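Local coordinates for N-acetylneuraminate lyase (Peptoclostridium difficile NAP08, PDB 4WOQ), which is a lyase of the dihydrodipicolinate synthetase family with a TIM-barrel fold, in an assembly of four chains, at residues Ile18-Leu23 with Ser218-Asn223; Leu37-Arg42 with Gly273-Tyr278; Ala113-Thr118 with Ile145-Pro150; Thr13-Ile18 with Glu84-Ala89; Val24-Glu29 with Tyr278-Met283. All coordinates share one frame; numbering follows the deposited sequence.

Contact 1 of 5, residues Ile18-Leu23 with Ser218-Asn223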
# COMPACT_ATOMS: atom_id res chain seq x y z
N ILE A 18 26.60 17.37 -9.75
CA ILE A 18 25.69 16.54 -10.53
C ILE A 18 26.39 15.24 -10.92
O ILE A 18 27.50 15.26 -11.46
CB ILE A 18 25.23 17.27 -11.83
CG1 ILE A 18 24.43 18.53 -11.47
CG2 ILE A 18 24.36 16.35 -12.66
CD1 ILE A 18 25.25 19.64 -10.86
N TYR A 19 25.72 14.13 -10.65
CA TYR A 19 26.28 12.82 -10.95
C TYR A 19 25.37 11.97 -11.79
O TYR A 19 24.16 11.89 -11.55
CB TYR A 19 26.55 12.05 -9.67
CG TYR A 19 27.61 12.60 -8.75
CD1 TYR A 19 27.40 13.78 -8.03
CD2 TYR A 19 28.76 11.87 -8.51
CE1 TYR A 19 28.33 14.19 -7.07
CE2 TYR A 19 29.68 12.27 -7.57
CZ TYR A 19 29.47 13.42 -6.85
OH TYR A 19 30.39 13.76 -5.88
N SER A 20 25.94 11.30 -12.79
CA SER A 20 25.16 10.41 -13.62
C SER A 20 25.21 9.03 -12.99
O SER A 20 26.30 8.54 -12.66
CB SER A 20 25.73 10.33 -15.04
OG SER A 20 25.41 11.47 -15.81
N ALA A 21 24.05 8.41 -12.79
CA ALA A 21 24.02 7.06 -12.26
C ALA A 21 24.49 6.31 -13.51
O ALA A 21 23.75 6.19 -14.48
CB ALA A 21 22.60 6.67 -11.90
N LEU A 22 25.74 5.85 -13.48
CA LEU A 22 26.35 5.18 -14.62
C LEU A 22 25.67 3.94 -15.18
O LEU A 22 25.45 2.94 -14.49
CB LEU A 22 27.82 4.84 -14.30
CG LEU A 22 28.63 4.20 -15.44
CD1 LEU A 22 28.54 5.05 -16.71
CD2 LEU A 22 30.07 4.05 -15.02
N LEU A 23 25.34 4.01 -16.47
CA LEU A 23 24.73 2.91 -17.19
C LEU A 23 25.88 2.00 -17.61
O LEU A 23 27.01 2.46 -17.77
CB LEU A 23 24.02 3.40 -18.45
CG LEU A 23 22.70 4.16 -18.37
CD1 LEU A 23 22.40 4.77 -19.73
CD2 LEU A 23 21.58 3.20 -17.94
N SER A 218 19.70 8.98 -13.51
CA SER A 218 19.91 8.09 -14.63
C SER A 218 19.79 8.80 -15.98
O SER A 218 20.44 8.42 -16.95
CB SER A 218 18.92 6.92 -14.59
OG SER A 218 17.60 7.36 -14.83
N THR A 219 18.95 9.83 -16.05
CA THR A 219 18.77 10.55 -17.30
C THR A 219 19.95 11.47 -17.60
O THR A 219 20.10 11.93 -18.72
CB THR A 219 17.46 11.39 -17.32
OG1 THR A 219 17.52 12.40 -16.31
CG2 THR A 219 16.25 10.50 -17.07
N PHE A 220 20.79 11.74 -16.60
CA PHE A 220 21.94 12.62 -16.81
C PHE A 220 22.91 12.04 -17.84
O PHE A 220 23.75 12.75 -18.38
CB PHE A 220 22.69 12.87 -15.50
CG PHE A 220 21.86 13.52 -14.42
CD1 PHE A 220 20.65 14.14 -14.72
CD2 PHE A 220 22.30 13.51 -13.10
CE1 PHE A 220 19.89 14.75 -13.71
CE2 PHE A 220 21.55 14.11 -12.09
CZ PHE A 220 20.34 14.73 -12.39
N ASN A 221 22.80 10.74 -18.10
CA ASN A 221 23.66 10.07 -19.07
C ASN A 221 23.49 10.65 -20.47
O ASN A 221 24.34 10.47 -21.34
CB ASN A 221 23.38 8.57 -19.09
CG ASN A 221 23.99 7.83 -17.91
OD1 ASN A 221 25.21 7.84 -17.72
ND2 ASN A 221 23.14 7.20 -17.11
N VAL A 222 22.37 11.34 -20.70
CA VAL A 222 22.10 11.94 -22.00
C VAL A 222 21.51 13.34 -21.90
O VAL A 222 21.51 14.09 -22.88
CB VAL A 222 21.12 11.07 -22.83
CG1 VAL A 222 21.78 9.75 -23.20
CG2 VAL A 222 19.84 10.84 -22.05
N ASN A 223 21.01 13.70 -20.73
CA ASN A 223 20.41 15.01 -20.55
C ASN A 223 21.18 15.83 -19.52
O ASN A 223 20.65 16.76 -18.92
CB ASN A 223 18.95 14.85 -20.11
CG ASN A 223 18.17 16.15 -20.20
OD1 ASN A 223 18.08 16.76 -21.26
ND2 ASN A 223 17.59 16.57 -19.07

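Contact 2 of 5, residues Leu37-Arg42 with Gly273-Tyr278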
# COMPACT_ATOMS: atom_id res chain seq x y z
N LEU A 37 31.08 0.44 -22.36
CA LEU A 37 31.05 1.08 -21.06
C LEU A 37 31.98 2.28 -21.04
O LEU A 37 31.64 3.34 -20.52
CB LEU A 37 31.46 0.09 -19.96
CG LEU A 37 31.66 0.71 -18.58
CD1 LEU A 37 30.39 1.43 -18.16
CD2 LEU A 37 32.03 -0.37 -17.57
N ARG A 38 33.17 2.12 -21.62
CA ARG A 38 34.12 3.22 -21.64
C ARG A 38 33.60 4.41 -22.45
O ARG A 38 33.91 5.56 -22.14
CB ARG A 38 35.47 2.73 -22.18
CG ARG A 38 36.25 1.90 -21.16
CD ARG A 38 37.49 1.22 -21.77
NE ARG A 38 38.21 0.43 -20.78
CZ ARG A 38 39.02 0.93 -19.85
NH1 ARG A 38 39.23 2.23 -19.78
NH2 ARG A 38 39.63 0.12 -19.00
N GLN A 39 32.82 4.13 -23.49
CA GLN A 39 32.25 5.20 -24.31
C GLN A 39 31.20 5.95 -23.49
O GLN A 39 31.16 7.19 -23.48
CB GLN A 39 31.59 4.62 -25.57
CG GLN A 39 32.55 4.01 -26.57
CD GLN A 39 31.84 3.58 -27.85
OE1 GLN A 39 31.21 4.40 -28.52
NE2 GLN A 39 31.93 2.30 -28.18
N ILE A 40 30.34 5.19 -22.81
CA ILE A 40 29.31 5.77 -21.96
C ILE A 40 29.99 6.72 -20.99
O ILE A 40 29.58 7.86 -20.82
CB ILE A 40 28.55 4.69 -21.17
CG1 ILE A 40 27.74 3.81 -22.13
CG2 ILE A 40 27.62 5.33 -20.14
CD1 ILE A 40 27.08 2.63 -21.48
N ILE A 41 31.06 6.25 -20.36
CA ILE A 41 31.81 7.06 -19.41
C ILE A 41 32.32 8.34 -20.07
O ILE A 41 32.17 9.43 -19.52
CB ILE A 41 33.01 6.27 -18.85
CG1 ILE A 41 32.52 4.99 -18.18
CG2 ILE A 41 33.80 7.12 -17.87
CD1 ILE A 41 33.64 4.04 -17.78
N ARG A 42 32.94 8.19 -21.24
CA ARG A 42 33.48 9.32 -21.99
C ARG A 42 32.42 10.35 -22.36
O ARG A 42 32.64 11.55 -22.27
CB ARG A 42 34.17 8.83 -23.27
CG ARG A 42 35.58 8.33 -23.05
CD ARG A 42 36.59 9.37 -23.49
NE ARG A 42 36.66 10.54 -22.61
CZ ARG A 42 37.15 10.53 -21.38
NH1 ARG A 42 37.61 9.40 -20.86
NH2 ARG A 42 37.22 11.65 -20.67
N GLY A 273 26.35 7.58 -31.25
CA GLY A 273 27.57 6.85 -31.54
C GLY A 273 28.14 6.08 -30.37
O GLY A 273 29.23 5.52 -30.47
N VAL A 274 27.41 6.06 -29.26
CA VAL A 274 27.85 5.33 -28.07
C VAL A 274 27.24 3.94 -28.07
O VAL A 274 26.04 3.78 -28.25
CB VAL A 274 27.46 6.08 -26.78
CG1 VAL A 274 27.78 5.22 -25.56
CG2 VAL A 274 28.21 7.41 -26.70
N GLU A 275 28.09 2.93 -27.89
CA GLU A 275 27.65 1.54 -27.89
C GLU A 275 27.09 1.11 -26.51
O GLU A 275 27.55 0.13 -25.92
CB GLU A 275 28.82 0.64 -28.33
CG GLU A 275 28.49 -0.84 -28.49
CD GLU A 275 29.62 -1.64 -29.11
OE1 GLU A 275 30.80 -1.47 -28.70
OE2 GLU A 275 29.34 -2.45 -30.02
N ALA A 276 26.10 1.85 -26.02
CA ALA A 276 25.47 1.57 -24.73
C ALA A 276 24.93 0.14 -24.67
O ALA A 276 24.76 -0.43 -23.59
CB ALA A 276 24.35 2.57 -24.48
N GLY A 277 24.63 -0.43 -25.84
CA GLY A 277 24.15 -1.80 -25.91
C GLY A 277 22.81 -2.18 -25.32
O GLY A 277 21.88 -1.37 -25.26
N TYR A 278 22.71 -3.44 -24.90
CA TYR A 278 21.50 -4.01 -24.32
C TYR A 278 21.45 -3.92 -22.79
O TYR A 278 22.41 -3.50 -22.15
CB TYR A 278 21.37 -5.50 -24.67
CG TYR A 278 21.27 -5.85 -26.14
CD1 TYR A 278 22.36 -5.69 -27.00
CD2 TYR A 278 20.09 -6.39 -26.65
CE1 TYR A 278 22.26 -6.06 -28.35
CE2 TYR A 278 19.98 -6.76 -27.99
CZ TYR A 278 21.06 -6.59 -28.83
OH TYR A 278 20.94 -6.97 -30.15

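Contact 3 of 5, residues Ala113-Thr118 with Ile145-Pro150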
# COMPACT_ATOMS: atom_id res chain seq x y z
N ALA A 113 34.18 8.36 -2.52
CA ALA A 113 33.19 8.07 -1.48
C ALA A 113 32.39 6.84 -1.88
O ALA A 113 32.35 6.46 -3.05
CB ALA A 113 32.25 9.25 -1.29
N ILE A 114 31.77 6.21 -0.89
CA ILE A 114 30.95 5.04 -1.16
C ILE A 114 29.53 5.32 -0.73
O ILE A 114 29.27 6.22 0.07
CB ILE A 114 31.47 3.78 -0.43
CG1 ILE A 114 31.39 3.97 1.09
CG2 ILE A 114 32.90 3.49 -0.87
CD1 ILE A 114 31.69 2.70 1.87
N SER A 115 28.61 4.54 -1.27
CA SER A 115 27.19 4.67 -0.99
C SER A 115 26.59 3.28 -0.80
O SER A 115 27.04 2.31 -1.44
CB SER A 115 26.51 5.37 -2.16
OG SER A 115 25.12 5.51 -1.94
N ALA A 116 25.58 3.18 0.06
CA ALA A 116 24.94 1.89 0.29
C ALA A 116 23.42 1.98 0.41
O ALA A 116 22.88 2.71 1.24
CB ALA A 116 25.53 1.23 1.55
N VAL A 117 22.74 1.23 -0.45
CA VAL A 117 21.29 1.19 -0.44
C VAL A 117 20.88 0.50 0.86
O VAL A 117 21.62 -0.33 1.39
CB VAL A 117 20.75 0.38 -1.63
CG1 VAL A 117 21.30 -1.03 -1.59
CG2 VAL A 117 19.22 0.37 -1.62
N THR A 118 19.72 0.86 1.38
CA THR A 118 19.23 0.24 2.60
C THR A 118 19.02 -1.24 2.28
O THR A 118 18.54 -1.59 1.20
CB THR A 118 17.89 0.86 3.05
OG1 THR A 118 16.92 0.74 1.99
CG2 THR A 118 18.08 2.33 3.40
N ILE A 145 27.59 7.58 1.83
CA ILE A 145 26.36 8.27 1.49
C ILE A 145 25.22 7.26 1.54
O ILE A 145 25.24 6.23 0.86
CB ILE A 145 26.45 8.87 0.07
CG1 ILE A 145 27.60 9.88 0.01
CG2 ILE A 145 25.12 9.51 -0.33
CD1 ILE A 145 27.86 10.44 -1.37
N ILE A 146 24.21 7.54 2.37
CA ILE A 146 23.07 6.64 2.50
C ILE A 146 22.19 6.70 1.26
O ILE A 146 21.75 7.78 0.86
CB ILE A 146 22.20 7.01 3.71
CG1 ILE A 146 23.04 6.97 4.98
CG2 ILE A 146 21.03 6.04 3.80
CD1 ILE A 146 22.34 7.58 6.16
N TYR A 147 21.93 5.55 0.67
CA TYR A 147 21.09 5.46 -0.52
C TYR A 147 19.67 5.09 -0.09
O TYR A 147 19.41 3.95 0.30
CB TYR A 147 21.66 4.40 -1.48
CG TYR A 147 20.94 4.24 -2.80
CD1 TYR A 147 19.80 4.99 -3.11
CD2 TYR A 147 21.38 3.31 -3.75
CE1 TYR A 147 19.13 4.82 -4.33
CE2 TYR A 147 20.72 3.13 -4.96
CZ TYR A 147 19.60 3.89 -5.25
OH TYR A 147 18.94 3.71 -6.45
N SER A 148 18.76 6.05 -0.15
CA SER A 148 17.37 5.83 0.24
C SER A 148 16.42 5.92 -0.96
O SER A 148 16.12 7.00 -1.45
CB SER A 148 16.95 6.86 1.30
OG SER A 148 15.59 6.70 1.64
N ILE A 149 15.95 4.76 -1.43
CA ILE A 149 15.05 4.70 -2.58
C ILE A 149 13.82 3.84 -2.24
O ILE A 149 13.65 2.73 -2.73
CB ILE A 149 15.79 4.12 -3.82
CG1 ILE A 149 14.85 4.05 -5.02
CG2 ILE A 149 16.38 2.75 -3.48
CD1 ILE A 149 15.53 3.60 -6.30
N PRO A 150 12.93 4.38 -1.39
CA PRO A 150 11.69 3.76 -0.91
C PRO A 150 10.77 3.03 -1.89
O PRO A 150 10.21 1.99 -1.54
CB PRO A 150 10.98 4.92 -0.22
CG PRO A 150 12.12 5.67 0.37
CD PRO A 150 13.10 5.71 -0.78
O HOH W 1 15.30 3.15 0.55

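Contact 4 of 5, residues Thr13-Ile18 with Glu84-Ala89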
# COMPACT_ATOMS: atom_id res chain seq x y z
N THR A 13 37.98 15.51 -0.77
CA THR A 13 37.28 15.86 -2.05
C THR A 13 35.83 16.25 -1.77
O THR A 13 35.06 15.44 -1.25
CB THR A 13 37.28 14.66 -3.02
OG1 THR A 13 38.61 14.14 -3.14
CG2 THR A 13 36.80 15.10 -4.40
N ASP A 14 35.46 17.48 -2.13
CA ASP A 14 34.09 17.93 -1.92
C ASP A 14 33.19 17.25 -2.94
O ASP A 14 33.42 17.34 -4.15
CB ASP A 14 33.98 19.45 -2.07
CG ASP A 14 32.62 19.97 -1.66
OD1 ASP A 14 32.30 19.90 -0.46
OD2 ASP A 14 31.88 20.45 -2.55
N MET A 15 32.15 16.59 -2.44
CA MET A 15 31.24 15.83 -3.28
C MET A 15 30.05 16.53 -3.91
O MET A 15 29.30 15.91 -4.67
CB MET A 15 30.75 14.61 -2.50
CG MET A 15 31.86 13.80 -1.86
SD MET A 15 33.18 13.40 -3.03
CE MET A 15 32.38 12.13 -4.01
N LYS A 16 29.85 17.81 -3.61
CA LYS A 16 28.71 18.52 -4.19
C LYS A 16 28.75 18.45 -5.71
O LYS A 16 29.82 18.39 -6.30
CB LYS A 16 28.70 19.98 -3.73
CG LYS A 16 28.39 20.16 -2.25
CD LYS A 16 28.39 21.64 -1.87
CE LYS A 16 27.93 21.85 -0.44
NZ LYS A 16 28.79 21.11 0.53
N GLY A 17 27.58 18.45 -6.35
CA GLY A 17 27.54 18.40 -7.80
C GLY A 17 26.50 17.49 -8.43
O GLY A 17 25.64 16.93 -7.76
N ILE A 18 26.60 17.37 -9.75
CA ILE A 18 25.69 16.54 -10.53
C ILE A 18 26.39 15.24 -10.92
O ILE A 18 27.50 15.26 -11.46
CB ILE A 18 25.23 17.27 -11.83
CG1 ILE A 18 24.43 18.53 -11.47
CG2 ILE A 18 24.36 16.35 -12.66
CD1 ILE A 18 25.25 19.64 -10.86
N GLU A 84 39.73 12.82 -13.57
CA GLU A 84 38.94 13.87 -14.20
C GLU A 84 37.75 14.28 -13.34
O GLU A 84 37.73 15.37 -12.77
CB GLU A 84 38.44 13.42 -15.57
CG GLU A 84 39.26 13.97 -16.72
CD GLU A 84 38.61 13.74 -18.06
OE1 GLU A 84 38.48 12.56 -18.47
OE2 GLU A 84 38.21 14.74 -18.70
N ILE A 85 36.75 13.41 -13.24
CA ILE A 85 35.57 13.71 -12.45
C ILE A 85 35.56 12.87 -11.17
O ILE A 85 36.36 11.95 -11.02
CB ILE A 85 34.28 13.45 -13.25
CG1 ILE A 85 34.18 11.98 -13.64
CG2 ILE A 85 34.28 14.32 -14.51
CD1 ILE A 85 32.96 11.64 -14.48
N LYS A 86 34.65 13.21 -10.25
CA LYS A 86 34.55 12.49 -8.99
C LYS A 86 33.85 11.14 -9.14
O LYS A 86 33.13 10.90 -10.11
CB LYS A 86 33.82 13.36 -7.96
CG LYS A 86 34.68 14.48 -7.41
CD LYS A 86 33.85 15.51 -6.64
CE LYS A 86 32.86 16.24 -7.55
NZ LYS A 86 32.17 17.36 -6.85
N LEU A 87 34.06 10.26 -8.17
CA LEU A 87 33.46 8.94 -8.22
C LEU A 87 32.89 8.44 -6.90
O LEU A 87 33.54 8.50 -5.85
CB LEU A 87 34.49 7.93 -8.75
CG LEU A 87 34.99 8.13 -10.19
CD1 LEU A 87 36.28 7.35 -10.40
CD2 LEU A 87 33.91 7.69 -11.18
N ILE A 88 31.66 7.96 -6.95
CA ILE A 88 30.98 7.41 -5.78
C ILE A 88 30.64 5.97 -6.14
O ILE A 88 30.02 5.71 -7.16
CB ILE A 88 29.67 8.16 -5.46
CG1 ILE A 88 29.97 9.58 -5.01
CG2 ILE A 88 28.89 7.40 -4.37
CD1 ILE A 88 28.74 10.44 -4.87
N ALA A 89 31.05 5.04 -5.29
CA ALA A 89 30.77 3.63 -5.54
C ALA A 89 29.62 3.15 -4.66
O ALA A 89 29.70 3.25 -3.44
CB ALA A 89 32.01 2.79 -5.26

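Contact 5 of 5, residues Val24-Glu29 with Tyr278-Met283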
# COMPACT_ATOMS: atom_id res chain seq x y z
N VAL A 24 25.60 0.71 -17.80
CA VAL A 24 26.62 -0.24 -18.23
C VAL A 24 26.20 -0.86 -19.56
O VAL A 24 25.01 -1.12 -19.79
CB VAL A 24 26.83 -1.36 -17.19
CG1 VAL A 24 27.74 -2.43 -17.75
CG2 VAL A 24 27.43 -0.78 -15.91
N SER A 25 27.17 -1.09 -20.44
CA SER A 25 26.90 -1.68 -21.75
C SER A 25 27.01 -3.20 -21.73
O SER A 25 28.01 -3.75 -21.28
CB SER A 25 27.89 -1.13 -22.79
OG SER A 25 27.84 -1.88 -23.99
N PHE A 26 25.97 -3.86 -22.22
CA PHE A 26 25.94 -5.33 -22.28
C PHE A 26 25.67 -5.74 -23.73
O PHE A 26 25.03 -5.00 -24.48
CB PHE A 26 24.83 -5.88 -21.38
CG PHE A 26 25.01 -5.60 -19.91
CD1 PHE A 26 26.01 -6.24 -19.18
CD2 PHE A 26 24.19 -4.68 -19.26
CE1 PHE A 26 26.18 -5.98 -17.81
CE2 PHE A 26 24.35 -4.41 -17.89
CZ PHE A 26 25.35 -5.06 -17.17
N ASP A 27 26.15 -6.92 -24.13
CA ASP A 27 25.88 -7.39 -25.48
C ASP A 27 24.57 -8.16 -25.41
O ASP A 27 23.98 -8.28 -24.33
CB ASP A 27 27.00 -8.31 -25.98
CG ASP A 27 27.24 -9.49 -25.07
OD1 ASP A 27 26.27 -10.20 -24.73
OD2 ASP A 27 28.41 -9.71 -24.70
N LYS A 28 24.10 -8.68 -26.54
CA LYS A 28 22.84 -9.40 -26.56
C LYS A 28 22.79 -10.60 -25.61
O LYS A 28 21.72 -11.01 -25.18
CB LYS A 28 22.50 -9.87 -27.98
CG LYS A 28 21.11 -10.48 -28.09
CD LYS A 28 20.71 -10.80 -29.52
CE LYS A 28 19.26 -11.30 -29.57
NZ LYS A 28 18.80 -11.66 -30.94
N GLU A 29 23.96 -11.15 -25.29
CA GLU A 29 24.05 -12.30 -24.40
C GLU A 29 24.19 -11.90 -22.93
O GLU A 29 24.18 -12.75 -22.04
CB GLU A 29 25.22 -13.19 -24.80
CG GLU A 29 25.13 -13.75 -26.21
CD GLU A 29 26.22 -14.77 -26.51
OE1 GLU A 29 26.25 -15.83 -25.84
OE2 GLU A 29 27.05 -14.50 -27.41
N TYR A 278 22.71 -3.44 -24.90
CA TYR A 278 21.50 -4.01 -24.32
C TYR A 278 21.45 -3.92 -22.79
O TYR A 278 22.41 -3.50 -22.15
CB TYR A 278 21.37 -5.50 -24.67
CG TYR A 278 21.27 -5.85 -26.14
CD1 TYR A 278 22.36 -5.69 -27.00
CD2 TYR A 278 20.09 -6.39 -26.65
CE1 TYR A 278 22.26 -6.06 -28.35
CE2 TYR A 278 19.98 -6.76 -27.99
CZ TYR A 278 21.06 -6.59 -28.83
OH TYR A 278 20.94 -6.97 -30.15
N CYS A 279 20.31 -4.34 -22.24
CA CYS A 279 20.10 -4.41 -20.80
C CYS A 279 20.09 -5.90 -20.49
O CYS A 279 19.75 -6.72 -21.34
CB CYS A 279 18.73 -3.84 -20.40
SG CYS A 279 18.52 -2.06 -20.57
N ARG A 280 20.47 -6.27 -19.27
CA ARG A 280 20.48 -7.67 -18.87
C ARG A 280 19.06 -8.23 -18.79
O ARG A 280 18.15 -7.57 -18.29
CB ARG A 280 21.13 -7.82 -17.49
CG ARG A 280 22.54 -7.27 -17.40
CD ARG A 280 23.60 -8.32 -17.70
NE ARG A 280 23.66 -9.33 -16.64
CZ ARG A 280 24.75 -10.02 -16.33
NH1 ARG A 280 25.89 -9.82 -17.00
NH2 ARG A 280 24.71 -10.90 -15.34
N GLN A 281 18.88 -9.44 -19.29
CA GLN A 281 17.58 -10.09 -19.22
C GLN A 281 17.37 -10.32 -17.72
O GLN A 281 18.34 -10.41 -16.96
CB GLN A 281 17.62 -11.43 -19.95
CG GLN A 281 17.69 -11.34 -21.47
CD GLN A 281 16.42 -10.73 -22.06
OE1 GLN A 281 15.35 -10.80 -21.47
NE2 GLN A 281 16.55 -10.16 -23.25
N PRO A 282 16.11 -10.45 -17.27
CA PRO A 282 14.85 -10.41 -18.02
C PRO A 282 14.35 -9.03 -18.47
O PRO A 282 13.17 -8.89 -18.80
CB PRO A 282 13.88 -11.11 -17.08
CG PRO A 282 14.34 -10.62 -15.76
CD PRO A 282 15.84 -10.75 -15.85
N MET A 283 15.21 -8.01 -18.46
CA MET A 283 14.78 -6.70 -18.95
C MET A 283 14.66 -6.88 -20.46
O MET A 283 15.65 -7.13 -21.15
CB MET A 283 15.81 -5.61 -18.66
CG MET A 283 16.03 -5.34 -17.19
SD MET A 283 16.60 -3.66 -16.90
CE MET A 283 16.03 -3.43 -15.15

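Contact 1 of 5, residues Ile18-Leu23 with Ser218-Asn223
Asn221 and Phe220 press on the first strand of a TIM barrel at the seam where strand 17-21 meets the last strand, 214-217. The amide nitrogen of Asn221 does the polar work: ND2 donates to Ala21 O at 2.9 Å and 160°, and this acceptor lies almost in the plane of the amide. The same ND2 also donates to Ser218 O at 3.0 Å, and with both bonds it bridges the turn before helix 220-235 and the strand. Leu23 crosses the amide slantwise, its CG 3.3 Å from Asn221 ND2. One residue earlier, Phe220 turns its ring edge to the strand, with Tyr19 O lying near the ring plane only 2.9 Å from CD2. The Ile18 and Phe220 side chains cross at about a right angle, Ile18 CG2 doing the touching; this methyl stands anti to the backbone nitrogen while CG1 and CD1 lead off elsewhere, and it comes within 3.5 Å of Phe220 CD2. Second-shell Asn44, on helix 34-46, holds both sides together, for its side-chain amide bonds Ser20 OG through OD1 and Asn221 OD1 through ND2. Tyr19 points its own ring to the other side of the strand, where its hydroxyl bonds Met15 O. Backbone bonds from Tyr19 and Ala21 to strand 214-217 and its end close the barrel beside this buried patch, where Ser20 OG also lies 3.1 Å from Phe220 CB.

Contact 2 of 5, residues Leu37-Arg42 with Gly273-Tyr278
Glu275 O bonds Ser25 OG, holding the loop 273-278 beside helix 34-46, where Ile40 packs on Val274 and Ala276. The loop leaves helix 261-270 through a Schellman motif: Gly273 is its C-prime residue, with Val274 N paired to Leu269 O and Gly273 N to Glu270 O. From there the chain runs past the first helix of the TIM barrel in an irregular path. Glu275 is the centre of an inverse gamma turn, in which Ala276 N makes a weak hydrogen bond to Val274 O at 2.9 Å. Ile40 carries the apolar part. Its CG1 meets Val274 CG1 at 3.7 Å, the two side chains crossing at about a right angle; its chain is extended (chi2 173°), which sends CD1 farther along the turn to 3.8 Å from Ala276 CA. Gln39, one residue back on the helix, lays CB against the same valine methyl, Val274 CG1, at 3.9 Å and stretches its chain outward along the Gly273-Glu275 backbone. The turn is also held by Asn33, whose ND2 bonds Glu275 OE1. Leu269 packs on Val274 and Ala276 from helix 261-270. Val274 CG1, anti to its own backbone nitrogen, also sits 3.8 Å from Ile40 N.

Contact 3 of 5, residues Ala113-Thr118 with Ile145-Pro150
The parallel segments 113-117 and 145-148 run side by side, their axes approaching to 4.6 Å at an angle of 31°, as neighbouring strands in the TIM barrel joined through helix 126-137 in a beta-alpha-beta unit. The ladder alternates in the parallel manner: Ile145 N donates to Ile114 O, Ala116 N to Ile145 O, Tyr147 N to Ala116 O and Thr118 N to Tyr147 O. Ile145 O is gripped twice. Ala116 N reaches it at 3.2 Å, nearly along the C=O axis, and Ser115 OG donates to it at 2.9 Å from the opposite face of the carbonyl plane. This hydroxyl stands anti to the backbone nitrogen (chi1 179°), which carries it across to the neighbouring strand, and it is bonded also to Tyr54 OH. Ser115, Val117, Ile145 and Tyr147 point to one face of the sheet, where Ile88 packs on Ser115 and Ile145; Ala116 and Ile146 point to the other, against helix 126-137. Tyr147 packs along Val117, with CB 3.4 Å from Val117 CA and CD2 3.7 Å from Val117 CB, while its hydroxyl bonds Ser58 OG. Tyr121 of a second subunit packs on Tyr147 and Ile149, bringing the strand end to an interface. Val117 CG2 also touches Ile149 CG2 at 4.1 Å.

Contact 4 of 5, residues Thr13-Ile18 with Glu84-Ala89
Lys86 and Thr13 slide past each other in opposite directions at the N-terminal end of the TIM barrel, where residues 13-16 lead into strand 17-21 and Lys86 begins strand 86-90. Strand 52-55 lies between these two in the sheet, so side chains rather than a backbone ladder make the contact. The methyl of Thr13 rides alongside the aliphatic part of the lysine, CG2 3.7 Å from Lys86 CD. Lys86 bends once, at chi3 (-65°), and delivers its ammonium to two backbone carbonyls: NZ donates to Asp14 O at 3.0 Å and to Lys16 O at 2.6 Å, tilted about 20° from the plane of each carbonyl. The Asp14 carboxylate is not in contact with this charge, its OD2 lying 5.3 Å from Lys86 NZ, though it would probably favour the ammonium at that range. Met15 folds the other way. Bends at chi2 and chi3 swing its terminal methyl toward the strand, so that its side chain passes slantwise over Ile88. Tyr19 of strand 17-21 packs on both Lys86 and Ile88. The apolar half of the contact narrows to Met15 CE, 3.6 Å from Ile88 CG1.

Contact 5 of 5, residues Val24-Glu29 with Tyr278-Met283
Phe26 reaches from its loop into the loop 278-283, and nearly every atom of its ring meets the 278-280 chain. CB starts 3.5 Å from Tyr278 O, and CG lies beside the backbone nitrogen, anti to the carbonyl carbon (chi1 -64°), which turns the ring over Arg280. Along one side of the ring, CD2 keeps near Tyr278 O, which lies in the ring plane at the edge, and CE2 meets Arg280 CG at 3.4 Å. Along the other, CD1 and CE1 both rest on the next carbon of the arginine, with Arg280 CD 3.5 Å from Phe26 CE1. At the tip, Phe26 CZ finds Arg280 CG again at 3.6 Å. This is a CH-pi contact, with Arg280 CG over the face of the Phe26 ring; Val24 CG1 packs on the opposite face. The arginine chain bends at chi2 and chi3, and NH1 forms a salt bridge with Glu69. A second CH-pi pair sits alongside: Lys28 CA stands 3.7 Å over the centre of the Tyr278 ring. Tyr278 N donates to Phe26 O at 2.8 Å and 158°, joining the loop after strand 17-21 of the TIM barrel to the loop ahead of helix 288-301. Lys266 of helix 261-270 packs on Phe26 and bonds the carbonyls of Val24 and Tyr278, while Lys97 of a second subunit packs on Arg280.

In the fold
Contacts 1, 3 and 4 each involve strands of the barrel, whereas contacts 2 and 5 join helix 34-46 and the loop 24-29 to the loop 273-283. Contact 4 shares Ile18 with contact 1, their centres about 13 Å apart, and backbone bonds between Ala89 and strand 113-117 join it to contact 3, with about 15 Å between centres. Leu22 and Leu23 pack on helix 34-46 and so connect contact 1 with contact 2, about 12 Å away between centres; Arg42 in turn forms a salt bridge with Glu84 of contact 4. Tyr278 is common to contacts 2 and 5. Contact 4 lies at the N-terminal end of the barrel, while contacts 1 and 3 extend toward the C-terminal end, where TIM barrels carry their active sites.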